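Side-chain contact in ERPC (Borrelia burgdorferi, PDB 4BXM), which is an outer surface lipoprotein that probably recruits the host complement regulator factor H to the spirochaete and so helps it evade complement: residues L149-L152 / K153-L156. Residues are numbered along the deposited sequence; the frame is centred on the assembly and turned at random.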
# COMPACT_ATOMS: atom_id res chain seq x y z
N LEU A 149 -5.84 -3.24 10.44
CA LEU A 149 -4.99 -4.35 10.80
C LEU A 149 -5.68 -5.69 10.69
O LEU A 149 -5.06 -6.69 10.27
CB LEU A 149 -4.44 -4.14 12.21
CG LEU A 149 -3.71 -5.37 12.76
CD1 LEU A 149 -2.49 -5.74 11.94
CD2 LEU A 149 -3.33 -5.06 14.18
N GLU A 150 -6.98 -5.71 11.03
CA GLU A 150 -7.74 -6.97 11.00
C GLU A 150 -7.99 -7.44 9.62
O GLU A 150 -7.92 -8.61 9.40
CB GLU A 150 -9.07 -6.84 11.75
CG GLU A 150 -8.85 -7.24 13.21
CD GLU A 150 -8.33 -8.69 13.33
OE1 GLU A 150 -8.96 -9.57 12.69
OE2 GLU A 150 -7.30 -8.93 14.02
N ASP A 151 -8.26 -6.52 8.71
CA ASP A 151 -8.38 -6.82 7.26
C ASP A 151 -7.18 -7.55 6.69
O ASP A 151 -7.37 -8.47 5.90
CB ASP A 151 -8.57 -5.56 6.44
CG ASP A 151 -9.95 -4.97 6.57
OD1 ASP A 151 -10.83 -5.76 7.00
OD2 ASP A 151 -10.12 -3.74 6.22
N LEU A 152 -5.96 -7.12 7.08
CA LEU A 152 -4.71 -7.73 6.62
C LEU A 152 -4.49 -9.08 7.26
O LEU A 152 -4.15 -10.05 6.58
CB LEU A 152 -3.52 -6.77 6.92
CG LEU A 152 -3.45 -5.50 6.06
CD1 LEU A 152 -2.53 -4.43 6.65
CD2 LEU A 152 -2.98 -5.86 4.65
N LYS A 153 -4.65 -9.17 8.58
CA LYS A 153 -4.47 -10.42 9.32
C LYS A 153 -5.38 -11.54 8.80
O LYS A 153 -4.93 -12.67 8.67
CB LYS A 153 -4.77 -10.26 10.81
CG LYS A 153 -3.70 -9.54 11.61
CD LYS A 153 -3.87 -9.83 13.12
CE LYS A 153 -2.63 -10.46 13.75
NZ LYS A 153 -2.62 -10.46 15.28
N LYS A 154 -6.63 -11.24 8.52
CA LYS A 154 -7.51 -12.24 8.01
C LYS A 154 -7.17 -12.75 6.62
O LYS A 154 -7.46 -13.85 6.32
CB LYS A 154 -8.97 -11.84 8.14
CG LYS A 154 -9.50 -10.76 7.24
CD LYS A 154 -11.02 -10.71 7.41
CE LYS A 154 -11.67 -9.47 6.80
NZ LYS A 154 -12.10 -9.75 5.39
N ASN A 155 -6.51 -11.98 5.79
CA ASN A 155 -6.20 -12.38 4.42
C ASN A 155 -4.83 -12.93 4.28
O ASN A 155 -4.56 -13.70 3.37
CB ASN A 155 -6.34 -11.20 3.52
CG ASN A 155 -7.76 -10.90 3.22
OD1 ASN A 155 -8.40 -11.73 2.56
ND2 ASN A 155 -8.27 -9.72 3.62
N LEU A 156 -3.96 -12.55 5.18
CA LEU A 156 -2.57 -12.96 5.11
C LEU A 156 -2.31 -14.02 6.20
O LEU A 156 -1.21 -14.49 6.30
CB LEU A 156 -1.62 -11.74 5.26
CG LEU A 156 -1.65 -10.56 4.27
CD1 LEU A 156 -0.94 -9.26 4.73
CD2 LEU A 156 -1.07 -11.03 2.94
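Lys153 runs its aliphatic chain past Leu149 and then Glu150, one turn back on the C-terminal helix 149-156. Its backbone N bonds to Leu149 O, nearly straight at 169°, while its CG lies 4.0 Å from Leu149 CD1. Further along, Lys153 CD passes 3.7 Å from Glu150 OE2, a carboxylate turned toward Lys153 by the bend of its chain at chi2 (-59°). The charged ends stay apart, with Glu150 OE2 and Lys153 NZ separated by 5.1 Å, so any attraction is probably diffuse.

At Lys154 the backbone N continues the i to i+4 pattern with a near-straight bond to Glu150 O. Its side chain follows that of Asp151 outward; with CG held between the backbone N and carbonyl carbon (chi1 71°), the chain extends until CE is 3.8 Å from Asp151 OD1. Lys154 NZ, at 4.5 Å from Asp151 OD1, ends beyond salt-bridge range.

Asn155 changes the pattern. Asp151 O accepts from the side-chain amide, Asn155 ND2, at 2.8 Å, whereas the backbone N of Asn155 turns to Leu152 O, approaching from well above the carbonyl plane. Leu156 N donates to Leu152 O as well, at 2.9 Å and close to the C=O line.

Leu156 sets its isobutyl group next to that of Leu152, Leu156 CD1 meeting Leu152 CD2 at 4.0 Å. Leu149, Leu152 and Leu156 make up the buried face of this helix, which directly follows strand 142-148 of the antiparallel sheet. That face bridges strand 125-134, where Leu149 and Leu152 touch Ile128, helix 79-88, where Leu152 and Leu156 touch Met86 and Leu156 also Ile83, and strand 21-29, where Leu156 reaches Phe22.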